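Local coordinates for protein FOKI restriction endonuclease (Planomicrobium okeanokoites, PDB 2FOK) that cuts double-stranded DNA as a type IIS restriction endonuclease, joining a DNA-recognition region to a separate, metal-dependent cleavage domain of the PD-(D/E)XK clan, at residues N19-V24 / L136-S141; Q25-N30 / L64-K69; L117-Y122 / E150-A155. All coordinates share one frame; numbering follows the deposited sequence.

The three contacts gather in the recognition part of the chain, on one side of its centre. Centres of contacts 1 and 3 lie about 10 Å apart, of 1 and 2 about 12 Å, of 2 and 3 about 16 Å. Contact 2 falls wholly between the two segments of contact 1, whereas contacts 1 and 3 alternate along the sequence. Tyr138 stacks on Phe119 and so ties contacts 1 and 3; Asp28 forms a salt bridge with Lys140 and probably a hydrogen bond with Ser139, linking 1 with 2. Segments of contacts 2 and 3 include the outer strands of one antiparallel sheet, contact 3 being made just before 120-123. It pairs recognition subdomain 1, home of contacts 1 and 2, with a subdomain 2 helix.

Contact 1: N19-V24 / L136-S141; sequences NLKRVV and LAYSKS
Leu20 opens the contact at the phenol end of Tyr138, its CD2 lying 3.8 Å from Tyr138 OH; it also touches Trp113 and Ala114 of helix 104-116. One residue on, Lys21 carries most of this segment's share of the interface. Lys21 CG sits over one face of the Tyr138 ring, 3.7 Å from the centroid and displaced toward the rim, a CH-pi contact made by the aliphatic part of a charged side chain. The lysine runs extended beyond CG, which takes it across the ring to the C-terminal end of helix 133-140. There Lys21 NZ donates to Ser141 O at 3.0 Å, approaching from above the carbonyl plane, and more weakly to Ser141 OG at 3.1 Å. The same ammonium group forms salt bridges with Glu148 and Asp143. Val24 completes the segment's grip on the tyrosine: Val24 CG2 comes in at the ring edge, near its plane, 3.9 Å from Tyr138 CE2. Tyr138 reaches all three residues because its CG stands anti to the backbone N (chi1 179°), carrying the ring out between the two helices; the axes of the segments 19-24 and 136-140 approach to 9.4 Å, at a signed crossing angle of -117°. The chemistry is thus divided along one lysine, which joins helix 17-24 to Ser141, Asp143 and Glu148: its methylenes pack on a buried ring, while the amino group of this buried residue meets Ser141, just past the helix end, and two carboxylates, surroundings that would probably favour the charged form.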
loop_
_atom_site.group_PDB
_atom_site.type_symbol
_atom_site.label_atom_id
_atom_site.label_comp_id
_atom_site.label_asym_id
_atom_site.label_seq_id
_atom_site.Cartn_x
_atom_site.Cartn_y
_atom_site.Cartn_z
ATOM N N ASN A 19 -19.942 3.095 -15.548
ATOM C CA ASN A 19 -18.890 3.657 -16.376
ATOM C C ASN A 19 -17.895 2.548 -16.758
ATOM O O ASN A 19 -17.305 2.586 -17.834
ATOM C CB ASN A 19 -18.192 4.798 -15.635
ATOM C CG ASN A 19 -18.985 6.104 -15.687
ATOM O OD1 ASN A 19 -18.862 6.954 -14.801
ATOM N ND2 ASN A 19 -19.799 6.264 -16.724
ATOM N N LEU A 20 -17.718 1.559 -15.878
ATOM C CA LEU A 20 -16.830 0.433 -16.164
ATOM C C LEU A 20 -17.359 -0.268 -17.416
ATOM O O LEU A 20 -16.615 -0.519 -18.364
ATOM C CB LEU A 20 -16.816 -0.558 -14.993
ATOM C CG LEU A 20 -16.297 -1.980 -15.265
ATOM C CD1 LEU A 20 -14.807 -1.933 -15.529
ATOM C CD2 LEU A 20 -16.590 -2.891 -14.086
ATOM N N LYS A 21 -18.656 -0.564 -17.409
ATOM C CA LYS A 21 -19.311 -1.235 -18.519
ATOM C C LYS A 21 -19.083 -0.505 -19.838
ATOM O O LYS A 21 -18.666 -1.114 -20.823
ATOM C CB LYS A 21 -20.813 -1.366 -18.244
ATOM C CG LYS A 21 -21.413 -2.690 -18.759
ATOM C CD LYS A 21 -22.946 -2.666 -18.816
ATOM C CE LYS A 21 -23.507 -4.032 -19.163
ATOM N NZ LYS A 21 -24.913 -4.185 -18.697
ATOM N N ARG A 22 -19.362 0.794 -19.858
ATOM C CA ARG A 22 -19.180 1.607 -21.053
ATOM C C ARG A 22 -17.758 1.438 -21.576
ATOM O O ARG A 22 -17.539 1.315 -22.778
ATOM C CB ARG A 22 -19.426 3.080 -20.726
ATOM C CG ARG A 22 -20.893 3.497 -20.633
ATOM C CD ARG A 22 -21.018 5.005 -20.359
ATOM N NE ARG A 22 -20.394 5.807 -21.410
ATOM C CZ ARG A 22 -21.059 6.354 -22.422
ATOM N NH1 ARG A 22 -22.372 6.190 -22.518
ATOM N NH2 ARG A 22 -20.410 7.023 -23.364
ATOM N N VAL A 23 -16.790 1.446 -20.667
ATOM C CA VAL A 23 -15.395 1.282 -21.040
ATOM C C VAL A 23 -15.200 -0.048 -21.757
ATOM O O VAL A 23 -14.426 -0.139 -22.707
ATOM C CB VAL A 23 -14.467 1.328 -19.797
ATOM C CG1 VAL A 23 -13.032 0.945 -20.196
ATOM C CG2 VAL A 23 -14.493 2.736 -19.167
ATOM N N VAL A 24 -15.912 -1.072 -21.293
ATOM C CA VAL A 24 -15.842 -2.407 -21.870
ATOM C C VAL A 24 -16.576 -2.508 -23.210
ATOM O O VAL A 24 -16.098 -3.136 -24.146
ATOM C CB VAL A 24 -16.458 -3.446 -20.903
ATOM C CG1 VAL A 24 -16.355 -4.847 -21.497
ATOM C CG2 VAL A 24 -15.761 -3.376 -19.553
ATOM N N LEU A 136 -17.388 -9.660 -23.613
ATOM C CA LEU A 136 -18.446 -9.491 -24.601
ATOM C C LEU A 136 -19.802 -9.810 -23.970
ATOM O O LEU A 136 -20.794 -9.116 -24.217
ATOM C CB LEU A 136 -18.180 -10.397 -25.806
ATOM C CG LEU A 136 -17.041 -9.896 -26.703
ATOM C CD1 LEU A 136 -16.315 -11.073 -27.338
ATOM C CD2 LEU A 136 -17.604 -8.980 -27.766
ATOM N N ALA A 137 -19.831 -10.845 -23.136
ATOM C CA ALA A 137 -21.054 -11.254 -22.451
ATOM C C ALA A 137 -21.454 -10.161 -21.475
ATOM O O ALA A 137 -22.638 -9.933 -21.225
ATOM C CB ALA A 137 -20.828 -12.569 -21.700
ATOM N N TYR A 138 -20.457 -9.503 -20.897
ATOM C CA TYR A 138 -20.721 -8.411 -19.971
ATOM C C TYR A 138 -21.303 -7.270 -20.814
ATOM O O TYR A 138 -22.264 -6.611 -20.422
ATOM C CB TYR A 138 -19.415 -7.970 -19.299
ATOM C CG TYR A 138 -19.560 -6.820 -18.329
ATOM C CD1 TYR A 138 -20.635 -6.755 -17.443
ATOM C CD2 TYR A 138 -18.624 -5.788 -18.304
ATOM C CE1 TYR A 138 -20.774 -5.687 -16.555
ATOM C CE2 TYR A 138 -18.752 -4.715 -17.421
ATOM C CZ TYR A 138 -19.831 -4.671 -16.548
ATOM O OH TYR A 138 -19.967 -3.610 -15.677
ATOM N N SER A 139 -20.719 -7.084 -21.994
ATOM C CA SER A 139 -21.113 -6.041 -22.940
ATOM C C SER A 139 -22.574 -6.107 -23.381
ATOM O O SER A 139 -23.275 -5.103 -23.319
ATOM C CB SER A 139 -20.202 -6.098 -24.179
ATOM O OG SER A 139 -20.398 -4.986 -25.040
ATOM N N LYS A 140 -23.029 -7.279 -23.827
ATOM C CA LYS A 140 -24.411 -7.451 -24.295
ATOM C C LYS A 140 -25.436 -7.647 -23.178
ATOM O O LYS A 140 -26.649 -7.519 -23.401
ATOM C CB LYS A 140 -24.495 -8.631 -25.262
ATOM C CG LYS A 140 -23.488 -9.733 -24.988
ATOM C CD LYS A 140 -23.067 -10.452 -26.267
ATOM C CE LYS A 140 -22.169 -9.580 -27.143
ATOM N NZ LYS A 140 -21.827 -8.298 -26.478
ATOM N N SER A 141 -24.948 -7.951 -21.980
ATOM C CA SER A 141 -25.803 -8.176 -20.816
ATOM C C SER A 141 -26.788 -7.034 -20.561
ATOM O O SER A 141 -26.440 -5.863 -20.663
ATOM C CB SER A 141 -24.939 -8.372 -19.574
ATOM O OG SER A 141 -24.310 -7.148 -19.222
#

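Contact 2: Q25-N30 / L64-K69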
loop_
_atom_site.group_PDB
_atom_site.type_symbol
_atom_site.label_atom_id
_atom_site.label_comp_id
_atom_site.label_asym_id
_atom_site.label_seq_id
_atom_site.Cartn_x
_atom_site.Cartn_y
_atom_site.Cartn_z
ATOM N N GLN A 25 -17.746 -1.887 -23.285
ATOM C CA GLN A 25 -18.578 -1.901 -24.485
ATOM C C GLN A 25 -17.949 -1.177 -25.660
ATOM O O GLN A 25 -18.555 -1.066 -26.726
ATOM C CB GLN A 25 -19.934 -1.273 -24.174
ATOM C CG GLN A 25 -20.718 -2.079 -23.176
ATOM C CD GLN A 25 -21.957 -1.370 -22.699
ATOM O OE1 GLN A 25 -21.996 -0.147 -22.660
ATOM N NE2 GLN A 25 -22.982 -2.136 -22.331
ATOM N N VAL A 26 -16.730 -0.698 -25.467
ATOM C CA VAL A 26 -16.013 0.044 -26.496
ATOM C C VAL A 26 -15.084 -0.891 -27.268
ATOM O O VAL A 26 -14.635 -0.577 -28.371
ATOM C CB VAL A 26 -15.234 1.218 -25.830
ATOM C CG1 VAL A 26 -13.833 1.346 -26.397
ATOM C CG2 VAL A 26 -16.029 2.511 -26.000
ATOM N N PHE A 27 -14.808 -2.053 -26.688
ATOM C CA PHE A 27 -13.958 -3.038 -27.354
ATOM C C PHE A 27 -14.841 -4.031 -28.120
ATOM O O PHE A 27 -14.342 -4.934 -28.786
ATOM C CB PHE A 27 -13.113 -3.801 -26.329
ATOM C CG PHE A 27 -12.176 -2.938 -25.543
ATOM C CD1 PHE A 27 -12.662 -2.076 -24.566
ATOM C CD2 PHE A 27 -10.801 -3.051 -25.712
ATOM C CE1 PHE A 27 -11.802 -1.351 -23.762
ATOM C CE2 PHE A 27 -9.927 -2.329 -24.917
ATOM C CZ PHE A 27 -10.427 -1.479 -23.936
ATOM N N ASP A 28 -16.157 -3.854 -27.998
ATOM C CA ASP A 28 -17.155 -4.701 -28.659
ATOM C C ASP A 28 -17.717 -3.936 -29.860
ATOM O O ASP A 28 -18.448 -2.977 -29.692
ATOM C CB ASP A 28 -18.278 -5.036 -27.667
ATOM C CG ASP A 28 -19.457 -5.730 -28.322
ATOM O OD1 ASP A 28 -19.619 -5.611 -29.550
ATOM O OD2 ASP A 28 -20.230 -6.398 -27.603
ATOM N N ARG A 29 -17.380 -4.387 -31.065
ATOM C CA ARG A 29 -17.796 -3.741 -32.310
ATOM C C ARG A 29 -19.293 -3.611 -32.558
ATOM O O ARG A 29 -19.726 -2.715 -33.285
ATOM C CB ARG A 29 -17.154 -4.455 -33.504
ATOM C CG ARG A 29 -17.557 -5.920 -33.653
ATOM C CD ARG A 29 -17.127 -6.478 -35.018
ATOM N NE ARG A 29 -17.174 -7.940 -35.074
ATOM C CZ ARG A 29 -16.105 -8.721 -35.216
ATOM N NH1 ARG A 29 -14.893 -8.188 -35.321
ATOM N NH2 ARG A 29 -16.245 -10.040 -35.259
ATOM N N ASN A 30 -20.082 -4.490 -31.950
ATOM C CA ASN A 30 -21.526 -4.460 -32.139
ATOM C C ASN A 30 -22.316 -3.885 -30.969
ATOM O O ASN A 30 -23.453 -4.295 -30.726
ATOM C CB ASN A 30 -22.025 -5.869 -32.450
ATOM C CG ASN A 30 -21.457 -6.409 -33.747
ATOM O OD1 ASN A 30 -21.501 -5.737 -34.782
ATOM N ND2 ASN A 30 -20.916 -7.625 -33.703
ATOM N N LEU A 64 -10.924 -5.259 -33.458
ATOM C CA LEU A 64 -10.493 -4.168 -32.609
ATOM C C LEU A 64 -9.417 -4.479 -31.583
ATOM O O LEU A 64 -9.536 -5.403 -30.774
ATOM C CB LEU A 64 -11.712 -3.567 -31.902
ATOM C CG LEU A 64 -12.752 -2.910 -32.815
ATOM C CD1 LEU A 64 -14.084 -2.766 -32.068
ATOM C CD2 LEU A 64 -12.230 -1.559 -33.279
ATOM N N ILE A 65 -8.366 -3.677 -31.630
ATOM C CA ILE A 65 -7.259 -3.791 -30.708
ATOM C C ILE A 65 -6.811 -2.346 -30.503
ATOM O O ILE A 65 -6.703 -1.587 -31.468
ATOM C CB ILE A 65 -6.119 -4.664 -31.299
ATOM C CG1 ILE A 65 -4.870 -4.577 -30.408
ATOM C CG2 ILE A 65 -5.811 -4.235 -32.732
ATOM C CD1 ILE A 65 -4.074 -5.873 -30.323
ATOM N N TYR A 66 -6.599 -1.954 -29.250
ATOM C CA TYR A 66 -6.182 -0.585 -28.937
ATOM C C TYR A 66 -4.906 -0.605 -28.106
ATOM O O TYR A 66 -4.750 -1.450 -27.231
ATOM C CB TYR A 66 -7.274 0.159 -28.144
ATOM C CG TYR A 66 -8.667 0.178 -28.758
ATOM C CD1 TYR A 66 -8.886 0.648 -30.055
ATOM C CD2 TYR A 66 -9.774 -0.243 -28.026
ATOM C CE1 TYR A 66 -10.179 0.698 -30.606
ATOM C CE2 TYR A 66 -11.068 -0.198 -28.567
ATOM C CZ TYR A 66 -11.259 0.274 -29.853
ATOM O OH TYR A 66 -12.531 0.306 -30.384
ATOM N N THR A 67 -3.994 0.324 -28.378
ATOM C CA THR A 67 -2.746 0.402 -27.623
ATOM C C THR A 67 -3.011 1.223 -26.378
ATOM O O THR A 67 -4.006 1.947 -26.299
ATOM C CB THR A 67 -1.620 1.105 -28.409
ATOM O OG1 THR A 67 -1.952 2.484 -28.581
ATOM C CG2 THR A 67 -1.417 0.462 -29.768
ATOM N N TYR A 68 -2.116 1.120 -25.408
ATOM C CA TYR A 68 -2.266 1.860 -24.165
ATOM C C TYR A 68 -2.521 3.339 -24.440
ATOM O O TYR A 68 -3.469 3.919 -23.915
ATOM C CB TYR A 68 -1.007 1.712 -23.308
ATOM C CG TYR A 68 -1.279 1.720 -21.822
ATOM C CD1 TYR A 68 -1.550 2.916 -21.147
ATOM C CD2 TYR A 68 -1.260 0.534 -21.088
ATOM C CE1 TYR A 68 -1.798 2.928 -19.769
ATOM C CE2 TYR A 68 -1.505 0.532 -19.715
ATOM C CZ TYR A 68 -1.774 1.732 -19.063
ATOM O OH TYR A 68 -2.020 1.725 -17.712
ATOM N N LYS A 69 -1.675 3.937 -25.277
ATOM C CA LYS A 69 -1.795 5.347 -25.621
ATOM C C LYS A 69 -3.159 5.716 -26.194
ATOM O O LYS A 69 -3.829 6.615 -25.691
ATOM C CB LYS A 69 -0.696 5.742 -26.606
ATOM C CG LYS A 69 -0.676 7.226 -26.906
ATOM C CD LYS A 69 0.708 7.732 -27.224
ATOM C CE LYS A 69 0.705 9.252 -27.362
ATOM N NZ LYS A 69 -0.605 9.865 -26.964
HETATM O O HOH W 1 -11.476 -5.716 -28.860
#
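The loop between helices 17-24 and 32-45 meets the edge strand 66-67 of the three-stranded antiparallel sheet, in the first recognition subdomain, through a T-shaped aromatic pair. Tyr66 turns an edge toward the face of Phe27: the ring centroids are 5.3 Å apart, the planes stand at 63°, and Tyr66 CD2 comes to 3.7 Å from Phe27 CE2. The approach is off centre, over the rim of the phenylalanine. Tyr66 CG lies anti to its carbonyl carbon (chi1 -54°), and the ring thereby reaches across to the loop, where Tyr66 OH donates to Val26 O at 3.0 Å. This bond arrives at a C=O...donor angle of 157°, somewhat tilted from the carbonyl plane. Val26 CG1 packs 3.8 Å from Tyr66 CE2, so the valine supplies both the acceptor and an apolar neighbour near CE2. Closer to the surface, Leu64 CD1 lies against Arg29 CB at 3.8 Å, and the arginine's NH1 goes on to His62 O. A single water bridges the two backbones, donating to Phe27 O at 3.0 Å and to Leu64 O at 2.7 Å. Within the loop, Asp28 OD1 accepts from Asn30 N in an Asx turn, and OD2 is held by Lys140 and probably Ser139. Two successive loop carbonyls are therefore satisfied in different ways, one by a phenol and the next by water; the direct bond and the edge-to-face pair together would be expected to limit rotation of the Tyr66 ring and hold the loop to the strand.

Contact 3: L117-Y122 / E150-A155; sequences LGFIEY and EILIEA
With chi1 at -65°, Phe119 places CG anti to its carbonyl carbon, which aims the far end of the ring at helix 146-157; Leu152 has its CG in the corresponding position and extends CD2 to meet it. The meeting is at the ring edge, near its plane, with Phe119 CZ 3.8 Å from Leu152 CD2 and the two side chains crossing at about a right angle. Ala155 CB lies obliquely to the ring, 3.7 Å from Phe119 CZ. One helical turn earlier, Ile151 brings CG2 to 4.0 Å from Phe119 CE1. The small Ala155 also lets the backbones draw close: its CB is 3.3 Å from Leu117 O and 4.1 Å from Leu117 CB. That leucine carbonyl lies in turn over the centre of one Phe119 face. Tyr138 of helix 133-140 stacks on the phenylalanine and touches both Ile151 and Leu152, extending the apolar cluster. Gly118, with positive phi, is the glycine of a Schellman motif ending helix 104-116, which here turns the chain toward strand 120-123 while Leu117 and Phe119 pack on helix 146-157.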
loop_
_atom_site.group_PDB
_atom_site.type_symbol
_atom_site.label_atom_id
_atom_site.label_comp_id
_atom_site.label_asym_id
_atom_site.label_seq_id
_atom_site.Cartn_x
_atom_site.Cartn_y
_atom_site.Cartn_z
ATOM N N LEU A 117 -10.703 -7.348 -13.705
ATOM C CA LEU A 117 -11.822 -8.283 -13.639
ATOM C C LEU A 117 -11.882 -9.206 -14.853
ATOM O O LEU A 117 -12.806 -10.003 -14.987
ATOM C CB LEU A 117 -13.143 -7.526 -13.504
ATOM C CG LEU A 117 -13.348 -6.801 -12.178
ATOM C CD1 LEU A 117 -14.698 -6.110 -12.187
ATOM C CD2 LEU A 117 -13.244 -7.791 -11.027
ATOM N N GLY A 118 -10.904 -9.074 -15.742
ATOM C CA GLY A 118 -10.829 -9.935 -16.908
ATOM C C GLY A 118 -11.720 -9.663 -18.101
ATOM O O GLY A 118 -11.953 -10.575 -18.896
ATOM N N PHE A 119 -12.201 -8.435 -18.256
ATOM C CA PHE A 119 -13.074 -8.107 -19.382
ATOM C C PHE A 119 -12.280 -7.734 -20.631
ATOM O O PHE A 119 -12.820 -7.711 -21.742
ATOM C CB PHE A 119 -14.024 -6.978 -19.002
ATOM C CG PHE A 119 -15.001 -7.351 -17.913
ATOM C CD1 PHE A 119 -15.655 -8.575 -17.943
ATOM C CD2 PHE A 119 -15.265 -6.471 -16.869
ATOM C CE1 PHE A 119 -16.553 -8.920 -16.955
ATOM C CE2 PHE A 119 -16.164 -6.805 -15.876
ATOM C CZ PHE A 119 -16.812 -8.032 -15.913
ATOM N N ILE A 120 -11.001 -7.435 -20.435
ATOM C CA ILE A 120 -10.099 -7.118 -21.534
ATOM C C ILE A 120 -8.764 -7.752 -21.155
ATOM O O ILE A 120 -8.466 -7.920 -19.973
ATOM C CB ILE A 120 -9.932 -5.578 -21.755
ATOM C CG1 ILE A 120 -9.131 -4.945 -20.619
ATOM C CG2 ILE A 120 -11.310 -4.912 -21.882
ATOM C CD1 ILE A 120 -9.078 -3.410 -20.691
ATOM N N GLU A 121 -7.980 -8.143 -22.151
ATOM C CA GLU A 121 -6.687 -8.766 -21.886
ATOM C C GLU A 121 -5.593 -7.896 -22.471
ATOM O O GLU A 121 -5.818 -7.219 -23.466
ATOM C CB GLU A 121 -6.637 -10.167 -22.509
ATOM C CG GLU A 121 -6.803 -10.177 -24.021
ATOM C CD GLU A 121 -7.309 -11.516 -24.558
ATOM O OE1 GLU A 121 -7.581 -12.431 -23.747
ATOM O OE2 GLU A 121 -7.434 -11.658 -25.796
ATOM N N TYR A 122 -4.416 -7.930 -21.850
ATOM C CA TYR A 122 -3.254 -7.139 -22.271
ATOM C C TYR A 122 -2.253 -8.000 -23.032
ATOM O O TYR A 122 -1.877 -9.078 -22.575
ATOM C CB TYR A 122 -2.562 -6.539 -21.036
ATOM C CG TYR A 122 -1.309 -5.729 -21.327
ATOM C CD1 TYR A 122 -1.379 -4.558 -22.075
ATOM C CD2 TYR A 122 -0.054 -6.132 -20.852
ATOM C CE1 TYR A 122 -0.243 -3.797 -22.348
ATOM C CE2 TYR A 122 1.106 -5.377 -21.121
ATOM C CZ TYR A 122 0.996 -4.206 -21.869
ATOM O OH TYR A 122 2.103 -3.415 -22.131
ATOM N N GLU A 150 -24.383 -12.002 -12.447
ATOM C CA GLU A 150 -23.737 -13.304 -12.472
ATOM C C GLU A 150 -22.359 -13.147 -13.087
ATOM O O GLU A 150 -21.365 -13.610 -12.537
ATOM C CB GLU A 150 -24.566 -14.273 -13.318
ATOM C CG GLU A 150 -24.783 -15.646 -12.702
ATOM C CD GLU A 150 -24.879 -16.763 -13.745
ATOM O OE1 GLU A 150 -25.477 -16.546 -14.826
ATOM O OE2 GLU A 150 -24.355 -17.866 -13.474
ATOM N N ILE A 151 -22.310 -12.497 -14.244
ATOM C CA ILE A 151 -21.056 -12.268 -14.942
ATOM C C ILE A 151 -20.075 -11.495 -14.051
ATOM O O ILE A 151 -18.896 -11.840 -13.968
ATOM C CB ILE A 151 -21.308 -11.495 -16.262
ATOM C CG1 ILE A 151 -21.980 -12.425 -17.279
ATOM C CG2 ILE A 151 -20.004 -10.985 -16.831
ATOM C CD1 ILE A 151 -22.414 -11.738 -18.566
ATOM N N LEU A 152 -20.573 -10.470 -13.363
ATOM C CA LEU A 152 -19.742 -9.658 -12.481
ATOM C C LEU A 152 -19.132 -10.437 -11.317
ATOM O O LEU A 152 -17.948 -10.314 -11.048
ATOM C CB LEU A 152 -20.553 -8.490 -11.945
ATOM C CG LEU A 152 -20.687 -7.329 -12.930
ATOM C CD1 LEU A 152 -21.525 -6.219 -12.311
ATOM C CD2 LEU A 152 -19.301 -6.814 -13.293
ATOM N N ILE A 153 -19.943 -11.240 -10.635
ATOM C CA ILE A 153 -19.478 -12.047 -9.505
ATOM C C ILE A 153 -18.473 -13.118 -9.935
ATOM O O ILE A 153 -17.592 -13.511 -9.165
ATOM C CB ILE A 153 -20.681 -12.734 -8.799
ATOM C CG1 ILE A 153 -21.447 -11.695 -7.973
ATOM C CG2 ILE A 153 -20.193 -13.902 -7.928
ATOM C CD1 ILE A 153 -22.460 -12.287 -7.026
ATOM N N GLU A 154 -18.607 -13.599 -11.165
ATOM C CA GLU A 154 -17.688 -14.603 -11.669
ATOM C C GLU A 154 -16.377 -13.923 -12.008
ATOM O O GLU A 154 -15.303 -14.478 -11.793
ATOM C CB GLU A 154 -18.255 -15.269 -12.920
ATOM C CG GLU A 154 -17.193 -15.904 -13.794
ATOM C CD GLU A 154 -17.149 -17.403 -13.649
ATOM O OE1 GLU A 154 -18.040 -17.960 -12.967
ATOM O OE2 GLU A 154 -16.219 -18.018 -14.224
ATOM N N ALA A 155 -16.473 -12.720 -12.556
ATOM C CA ALA A 155 -15.304 -11.940 -12.919
ATOM C C ALA A 155 -14.461 -11.647 -11.680
ATOM O O ALA A 155 -13.253 -11.870 -11.670
ATOM C CB ALA A 155 -15.742 -10.635 -13.573
#